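Local coordinates for putative membrane protein (PDB 5TF3) that is of unknown function but forms a small all-helical domain of the DUF1198 family, at residues M27-F39 against A96-A108. Sequence-based numbering, arbitrary orientation.
Sequences MLQEMGPRQTQMF and AALFYFAELDLDA
M31 and F101 bring the two backbones to 5.3 Å between their CA atoms, where the tight turn linking helix 22-29 to helix 33-45 of this all-helical fold packs on the C-terminal end of helix 91-100. Helix segments 33-39 and 96-100 are inclined at 129°, closer to antiparallel than parallel. Aromatic and selenomethionine side chains do most of the joining, flat rings and long flexible chains filling the gap between the helix surfaces. Y100 lies between two rings: F39 CD1 sits over one face, F99 CD2 over the opposite one. The F39 edge points into the Y100 face in a T-shaped stack, centroids 5.5 Å apart and planes at 79°. M31 is long and unbranched; with chi2 and chi3 both near 180°, the straight chain carries its methyl CE over the centre of the F39 ring, while its selenium makes oblique Met-aromatic contacts with Y100 and F101. The F101 ring is met at its edge by M27 CG, 3.5 Å from CZ, and F101 also touches I65 of helix 48-65. Nearer the surface, Q35 CG, set beside the backbone N (chi1 -63°), rests over the F99 face in a CH-pi contact; in one modelled conformer M38 SE comes to the edge of the same ring. Carboxylate oxygen OE1 of E30 lies against the L104 methyls, 3.8 Å from CD2, while OE2 is bound by Y61 and K66. G32, at the N-cap of helix 33-45, has no side chain, which lets the E103 carboxylate come close, OE1 lying 3.3 Å from G32 CA. No direct hydrogen bond crosses; instead one water accepts from G32 N and E103 N and donates to Y100 O, 3.0 Å from the water oxygen.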
HETATM    1  N   MSE A  27      -2.574  -8.648   4.209  1.00 30.89           N
HETATM    2  CA  MSE A  27      -2.650  -7.295   4.745  1.00 33.70           C
HETATM    3  C   MSE A  27      -3.941  -7.059   5.534  1.00 38.88           C
HETATM    4  O   MSE A  27      -3.926  -6.414   6.587  1.00 41.32           O
HETATM    5  CB  MSE A  27      -2.523  -6.273   3.610  1.00 31.18           C
HETATM    6  CG  MSE A  27      -2.678  -4.841   4.071  1.00 40.69           C
HETATM    7 SE   MSE A  27      -2.665  -3.688   2.527  0.56 40.75          SE
HETATM    8  CE  MSE A  27      -4.385  -4.262   1.789  1.00 36.57           C
ATOM      9  N   LEU A  28      -5.064  -7.583   5.033  1.00 37.70           N
ATOM     10  CA  LEU A  28      -6.322  -7.410   5.752  1.00 37.97           C
ATOM     11  C   LEU A  28      -6.270  -8.072   7.122  1.00 37.48           C
ATOM     12  O   LEU A  28      -6.770  -7.516   8.103  1.00 41.39           O
ATOM     13  CB  LEU A  28      -7.485  -7.973   4.934  1.00 34.32           C
ATOM     14  CG  LEU A  28      -7.695  -7.310   3.571  1.00 39.31           C
ATOM     15  CD1 LEU A  28      -8.833  -8.010   2.833  1.00 39.94           C
ATOM     16  CD2 LEU A  28      -7.990  -5.833   3.741  1.00 40.15           C
ATOM     17  N   GLN A  29      -5.662  -9.260   7.208  1.00 39.24           N
ATOM     18  CA  GLN A  29      -5.587  -9.975   8.480  1.00 46.60           C
ATOM     19  C   GLN A  29      -4.964  -9.123   9.573  1.00 51.88           C
ATOM     20  O   GLN A  29      -5.324  -9.264  10.744  1.00 55.47           O
ATOM     21  CB  GLN A  29      -4.777 -11.257   8.320  1.00 50.42           C
ATOM     22  CG  GLN A  29      -5.441 -12.326   7.501  1.00 66.19           C
ATOM     23  CD  GLN A  29      -4.568 -13.564   7.391  1.00 78.33           C
ATOM     24  OE1 GLN A  29      -4.215 -13.995   6.290  1.00 76.38           O
ATOM     25  NE2 GLN A  29      -4.203 -14.136   8.539  1.00 87.12           N
ATOM     26  N   GLU A  30      -4.039  -8.234   9.214  1.00 51.75           N
ATOM     27  CA  GLU A  30      -3.342  -7.398  10.176  1.00 52.18           C
ATOM     28  C   GLU A  30      -3.988  -6.032  10.354  1.00 53.64           C
ATOM     29  O   GLU A  30      -3.401  -5.167  11.007  1.00 60.94           O
ATOM     30  CB  GLU A  30      -1.879  -7.225   9.762  1.00 54.76           C
ATOM     31  CG  GLU A  30      -1.165  -8.536   9.484  1.00 60.21           C
ATOM     32  CD  GLU A  30       0.202  -8.609  10.139  1.00 65.46           C
ATOM     33  OE1 GLU A  30       0.370  -8.031  11.232  1.00 68.32           O
ATOM     34  OE2 GLU A  30       1.110  -9.239   9.554  1.00 68.87           O
HETATM   35  N   MSE A  31      -5.153  -5.802   9.765  1.00 49.34           N
HETATM   36  CA  MSE A  31      -5.931  -4.631  10.119  1.00 44.69           C
HETATM   37  C   MSE A  31      -6.950  -5.054  11.165  1.00 45.65           C
HETATM   38  O   MSE A  31      -7.410  -6.191  11.152  1.00 48.51           O
HETATM   39  CB  MSE A  31      -6.643  -4.037   8.911  1.00 44.73           C
HETATM   40  CG  MSE A  31      -5.743  -3.437   7.866  1.00 41.44           C
HETATM   41 SE   MSE A  31      -6.858  -2.780   6.445  0.57 38.33          SE
HETATM   42  CE  MSE A  31      -5.483  -2.236   5.170  1.00 38.59           C
ATOM     43  N   GLY A  32      -7.311  -4.151  12.066  1.00 41.07           N
ATOM     44  CA  GLY A  32      -8.374  -4.442  13.005  1.00 46.19           C
ATOM     45  C   GLY A  32      -9.720  -4.550  12.315  1.00 42.54           C
ATOM     46  O   GLY A  32      -9.878  -4.174  11.150  1.00 37.85           O
ATOM     47  N   PRO A  33     -10.726  -5.066  13.027  1.00 46.10           N
ATOM     48  CA  PRO A  33     -12.026  -5.307  12.368  1.00 45.28           C
ATOM     49  C   PRO A  33     -12.671  -4.044  11.816  1.00 44.83           C
ATOM     50  O   PRO A  33     -13.079  -4.026  10.649  1.00 40.19           O
ATOM     51  CB  PRO A  33     -12.870  -5.949  13.480  1.00 51.95           C
ATOM     52  CG  PRO A  33     -11.890  -6.395  14.517  1.00 54.29           C
ATOM     53  CD  PRO A  33     -10.729  -5.460  14.440  1.00 48.13           C
ATOM     54  N   ARG A  34     -12.761  -2.971  12.609  1.00 44.88           N
ATOM     55  CA  ARG A  34     -13.361  -1.744  12.091  1.00 44.29           C
ATOM     56  C   ARG A  34     -12.538  -1.167  10.941  1.00 42.63           C
ATOM     57  O   ARG A  34     -13.087  -0.773   9.902  1.00 41.58           O
ATOM     58  CB  ARG A  34     -13.523  -0.716  13.206  1.00 47.89           C
ATOM     59  CG  ARG A  34     -14.154   0.563  12.705  1.00 55.20           C
ATOM     60  CD  ARG A  34     -14.763   1.395  13.813  1.00 61.48           C
ATOM     61  NE  ARG A  34     -13.781   2.044  14.676  1.00 63.16           N
ATOM     62  CZ  ARG A  34     -13.770   1.936  16.004  1.00 66.54           C
ATOM     63  NH1 ARG A  34     -14.686   1.198  16.626  1.00 64.70           N
ATOM     64  NH2 ARG A  34     -12.850   2.577  16.710  1.00 67.29           N
ATOM     65  N   GLN A  35     -11.212  -1.123  11.108  1.00 40.76           N
ATOM     66  CA  GLN A  35     -10.331  -0.647  10.041  1.00 40.20           C
ATOM     67  C   GLN A  35     -10.507  -1.463   8.761  1.00 38.41           C
ATOM     68  O   GLN A  35     -10.520  -0.903   7.651  1.00 36.82           O
ATOM     69  CB  GLN A  35      -8.871  -0.693  10.509  1.00 38.77           C
ATOM     70  CG  GLN A  35      -8.529   0.220  11.694  1.00 48.16           C
ATOM     71  CD  GLN A  35      -8.827  -0.396  13.061  1.00 55.48           C
ATOM     72  OE1 GLN A  35      -9.364  -1.503  13.157  1.00 52.10           O
ATOM     73  NE2 GLN A  35      -8.480   0.326  14.126  1.00 60.00           N
ATOM     74  N   THR A  36     -10.610  -2.789   8.884  1.00 42.43           N
ATOM     75  CA  THR A  36     -10.822  -3.621   7.697  1.00 42.35           C
ATOM     76  C   THR A  36     -12.132  -3.255   7.012  1.00 39.52           C
ATOM     77  O   THR A  36     -12.178  -3.077   5.790  1.00 37.32           O
ATOM     78  CB  THR A  36     -10.819  -5.107   8.073  1.00 46.19           C
ATOM     79  OG1 THR A  36      -9.635  -5.414   8.818  1.00 44.04           O
ATOM     80  CG2 THR A  36     -10.858  -5.985   6.819  1.00 44.71           C
ATOM     81  N   GLN A  37     -13.211  -3.126   7.795  1.00 38.78           N
ATOM     82  CA  GLN A  37     -14.522  -2.814   7.228  1.00 39.36           C
ATOM     83  C   GLN A  37     -14.498  -1.487   6.492  1.00 43.51           C
ATOM     84  O   GLN A  37     -15.039  -1.369   5.383  1.00 40.03           O
ATOM     85  CB  GLN A  37     -15.584  -2.790   8.331  1.00 41.72           C
ATOM     86  CG  GLN A  37     -15.871  -4.148   8.953  1.00 58.43           C
ATOM     87  CD  GLN A  37     -16.729  -4.035  10.216  1.00 67.10           C
ATOM     88  OE1 GLN A  37     -17.451  -3.047  10.408  1.00 68.67           O
ATOM     89  NE2 GLN A  37     -16.643  -5.043  11.083  1.00 72.85           N
HETATM   90  N   MSE A  38     -13.872  -0.473   7.089  0.55 40.39           N
HETATM   91  CA  MSE A  38     -13.728   0.836   6.460  0.55 41.30           C
HETATM   92  C   MSE A  38     -12.908   0.746   5.172  0.55 39.73           C
HETATM   93  O   MSE A  38     -13.267   1.343   4.154  0.55 40.15           O
HETATM   94  CB  MSE A  38     -13.091   1.826   7.449  0.55 43.48           C
HETATM   95  CG  MSE A  38     -13.898   1.988   8.757  0.55 49.29           C
HETATM   96 SE   MSE A  38     -12.943   2.808  10.285  0.55 66.63          SE
HETATM   97  CE  MSE A  38     -12.754   4.617   9.582  0.55 69.19           C
ATOM     98  N   PHE A  39     -11.810  -0.018   5.216  1.00 37.34           N
ATOM     99  CA  PHE A  39     -10.955  -0.141   4.039  1.00 35.53           C
ATOM    100  C   PHE A  39     -11.684  -0.853   2.912  1.00 34.99           C
ATOM    101  O   PHE A  39     -11.632  -0.423   1.754  1.00 35.63           O
ATOM    102  CB  PHE A  39      -9.664  -0.880   4.391  1.00 36.15           C
ATOM    103  CG  PHE A  39      -8.776  -1.139   3.209  1.00 41.90           C
ATOM    104  CD1 PHE A  39      -7.964  -0.128   2.702  1.00 43.22           C
ATOM    105  CD2 PHE A  39      -8.750  -2.382   2.603  1.00 43.89           C
ATOM    106  CE1 PHE A  39      -7.142  -0.364   1.608  1.00 45.38           C
ATOM    107  CE2 PHE A  39      -7.921  -2.625   1.500  1.00 42.24           C
ATOM    108  CZ  PHE A  39      -7.119  -1.613   1.010  1.00 41.12           C
ATOM    109  N   ALA A  96      -2.341   7.338   6.170  1.00 56.30           N
ATOM    110  CA  ALA A  96      -3.373   6.311   6.029  1.00 63.04           C
ATOM    111  C   ALA A  96      -2.919   4.984   6.622  1.00 66.84           C
ATOM    112  O   ALA A  96      -3.721   4.241   7.196  1.00 66.57           O
ATOM    113  CB  ALA A  96      -3.734   6.122   4.554  1.00 55.07           C
ATOM    114  N   ALA A  97      -1.640   4.658   6.466  1.00 50.35           N
ATOM    115  CA  ALA A  97      -1.106   3.473   7.118  1.00 48.83           C
ATOM    116  C   ALA A  97      -1.252   3.559   8.633  1.00 55.49           C
ATOM    117  O   ALA A  97      -1.580   2.563   9.286  1.00 51.03           O
ATOM    118  CB  ALA A  97       0.358   3.286   6.735  1.00 46.60           C
ATOM    119  N   LEU A  98      -1.002   4.737   9.211  1.00 53.39           N
ATOM    120  CA  LEU A  98      -1.030   4.872  10.665  1.00 55.76           C
ATOM    121  C   LEU A  98      -2.424   4.650  11.229  1.00 65.77           C
ATOM    122  O   LEU A  98      -2.568   4.304  12.410  1.00 65.79           O
ATOM    123  CB  LEU A  98      -0.516   6.250  11.085  1.00 58.00           C
ATOM    124  CG  LEU A  98       1.004   6.364  10.993  1.00 60.08           C
ATOM    125  CD1 LEU A  98       1.503   7.728  11.432  1.00 64.44           C
ATOM    126  CD2 LEU A  98       1.656   5.262  11.812  1.00 58.03           C
ATOM    127  N   PHE A  99      -3.465   4.868  10.430  1.00 60.55           N
ATOM    128  CA  PHE A  99      -4.780   4.493  10.922  1.00 63.81           C
ATOM    129  C   PHE A  99      -5.056   3.007  10.720  1.00 57.85           C
ATOM    130  O   PHE A  99      -5.385   2.292  11.673  1.00 58.79           O
ATOM    131  CB  PHE A  99      -5.886   5.278  10.246  1.00 68.32           C
ATOM    132  CG  PHE A  99      -7.234   4.668  10.493  1.00 71.31           C
ATOM    133  CD1 PHE A  99      -7.798   4.712  11.762  1.00 78.23           C
ATOM    134  CD2 PHE A  99      -7.893   3.973   9.504  1.00 65.36           C
ATOM    135  CE1 PHE A  99      -9.034   4.146  12.022  1.00 74.09           C
ATOM    136  CE2 PHE A  99      -9.136   3.400   9.758  1.00 72.27           C
ATOM    137  CZ  PHE A  99      -9.697   3.479  11.018  1.00 70.68           C
ATOM    138  N   TYR A 100      -4.968   2.536   9.470  1.00 55.26           N
ATOM    139  CA  TYR A 100      -5.476   1.200   9.158  1.00 56.42           C
ATOM    140  C   TYR A 100      -4.731   0.125   9.935  1.00 56.20           C
ATOM    141  O   TYR A 100      -5.321  -0.911  10.280  1.00 53.66           O
ATOM    142  CB  TYR A 100      -5.402   0.936   7.654  1.00 53.98           C
ATOM    143  CG  TYR A 100      -6.463   1.659   6.848  1.00 57.54           C
ATOM    144  CD1 TYR A 100      -7.817   1.462   7.098  1.00 61.86           C
ATOM    145  CD2 TYR A 100      -6.110   2.532   5.828  1.00 62.59           C
ATOM    146  CE1 TYR A 100      -8.793   2.131   6.356  1.00 65.53           C
ATOM    147  CE2 TYR A 100      -7.070   3.191   5.075  1.00 64.95           C
ATOM    148  CZ  TYR A 100      -8.407   2.994   5.345  1.00 70.55           C
ATOM    149  OH  TYR A 100      -9.352   3.661   4.598  1.00 73.14           O
ATOM    150  N   PHE A 101      -3.457   0.372  10.263  1.00 51.85           N
ATOM    151  CA  PHE A 101      -2.654  -0.563  11.044  1.00 56.99           C
ATOM    152  C   PHE A 101      -2.432  -0.076  12.482  1.00 58.23           C
ATOM    153  O   PHE A 101      -1.435  -0.426  13.118  1.00 56.19           O
ATOM    154  CB  PHE A 101      -1.328  -0.827  10.329  1.00 51.12           C
ATOM    155  CG  PHE A 101      -1.503  -1.314   8.913  1.00 47.31           C
ATOM    156  CD1 PHE A 101      -2.027  -2.577   8.662  1.00 47.44           C
ATOM    157  CD2 PHE A 101      -1.179  -0.502   7.835  1.00 45.63           C
ATOM    158  CE1 PHE A 101      -2.207  -3.031   7.362  1.00 47.77           C
ATOM    159  CE2 PHE A 101      -1.351  -0.942   6.536  1.00 46.80           C
ATOM    160  CZ  PHE A 101      -1.864  -2.210   6.295  1.00 45.70           C
ATOM    161  N   ALA A 102      -3.383   0.691  13.015  1.00 64.18           N
ATOM    162  CA  ALA A 102      -3.217   1.294  14.341  1.00 68.98           C
ATOM    163  C   ALA A 102      -2.959   0.246  15.420  1.00 70.33           C
ATOM    164  O   ALA A 102      -2.149   0.469  16.328  1.00 70.77           O
ATOM    165  CB  ALA A 102      -4.447   2.124  14.688  1.00 62.51           C
ATOM    166  N   GLU A 103      -3.620  -0.908  15.332  1.00 59.36           N
ATOM    167  CA  GLU A 103      -3.449  -1.952  16.340  1.00 68.19           C
ATOM    168  C   GLU A 103      -2.035  -2.523  16.375  1.00 69.10           C
ATOM    169  O   GLU A 103      -1.662  -3.159  17.369  1.00 72.46           O
ATOM    170  CB  GLU A 103      -4.453  -3.078  16.096  1.00 69.17           C
ATOM    171  CG  GLU A 103      -5.903  -2.653  16.265  1.00 74.53           C
ATOM    172  CD  GLU A 103      -6.868  -3.826  16.147  1.00 85.20           C
ATOM    173  OE1 GLU A 103      -6.456  -4.879  15.601  1.00 86.78           O
ATOM    174  OE2 GLU A 103      -8.031  -3.695  16.604  1.00 86.61           O
ATOM    175  N   LEU A 104      -1.250  -2.329  15.312  1.00 58.29           N
ATOM    176  CA  LEU A 104       0.142  -2.760  15.276  1.00 59.02           C
ATOM    177  C   LEU A 104       1.069  -1.820  16.026  1.00 60.90           C
ATOM    178  O   LEU A 104       2.232  -2.177  16.242  1.00 66.90           O
ATOM    179  CB  LEU A 104       0.627  -2.879  13.829  1.00 50.58           C
ATOM    180  CG  LEU A 104      -0.192  -3.822  12.961  1.00 48.92           C
ATOM    181  CD1 LEU A 104       0.465  -4.001  11.590  1.00 50.91           C
ATOM    182  CD2 LEU A 104      -0.301  -5.137  13.674  1.00 51.49           C
ATOM    183  N   ASP A 105       0.598  -0.625  16.388  1.00 59.86           N
ATOM    184  CA  ASP A 105       1.372   0.320  17.197  1.00 71.78           C
ATOM    185  C   ASP A 105       2.621   0.779  16.443  1.00 69.82           C
ATOM    186  O   ASP A 105       3.735   0.756  16.969  1.00 69.27           O
ATOM    187  CB  ASP A 105       1.740  -0.297  18.550  1.00 80.43           C
ATOM    188  CG  ASP A 105       1.535   0.656  19.712  1.00 95.76           C
ATOM    189  OD1 ASP A 105       1.908   1.843  19.592  1.00 96.05           O
ATOM    190  OD2 ASP A 105       0.997   0.208  20.750  1.00102.21           O
ATOM    191  N   LEU A 106       2.428   1.182  15.190  1.00 65.86           N
ATOM    192  CA  LEU A 106       3.554   1.536  14.340  1.00 59.43           C
ATOM    193  C   LEU A 106       4.259   2.789  14.850  1.00 57.40           C
ATOM    194  O   LEU A 106       3.650   3.688  15.436  1.00 62.14           O
ATOM    195  CB  LEU A 106       3.098   1.763  12.900  1.00 51.73           C
ATOM    196  CG  LEU A 106       2.456   0.587  12.165  1.00 52.12           C
ATOM    197  CD1 LEU A 106       2.014   1.048  10.790  1.00 52.31           C
ATOM    198  CD2 LEU A 106       3.411  -0.596  12.072  1.00 47.45           C
ATOM    199  N   ASP A 107       5.558   2.853  14.602  1.00 59.70           N
ATOM    200  CA  ASP A 107       6.363   3.983  15.041  1.00 56.61           C
ATOM    201  C   ASP A 107       6.273   5.067  13.974  1.00 56.13           C
ATOM    202  O   ASP A 107       6.828   4.921  12.881  1.00 53.70           O
ATOM    203  CB  ASP A 107       7.793   3.524  15.296  1.00 59.84           C
ATOM    204  CG  ASP A 107       8.670   4.621  15.841  1.00 58.20           C
ATOM    205  OD1 ASP A 107       8.380   5.803  15.580  1.00 59.41           O
ATOM    206  OD2 ASP A 107       9.658   4.285  16.520  1.00 66.37           O
ATOM    207  N   ALA A 108       5.584   6.167  14.300  1.00 41.43           N
ATOM    208  CA  ALA A 108       5.332   7.202  13.299  1.00 43.54           C
ATOM    209  C   ALA A 108       6.618   7.882  12.840  1.00 47.55           C
ATOM    210  O   ALA A 108       6.708   8.320  11.686  1.00 43.69           O
ATOM    211  CB  ALA A 108       4.358   8.248  13.846  1.00 43.96           C
TER
HETATM  212  O   HOH W   1      -5.212  -2.181  12.998  1.00 42.19           O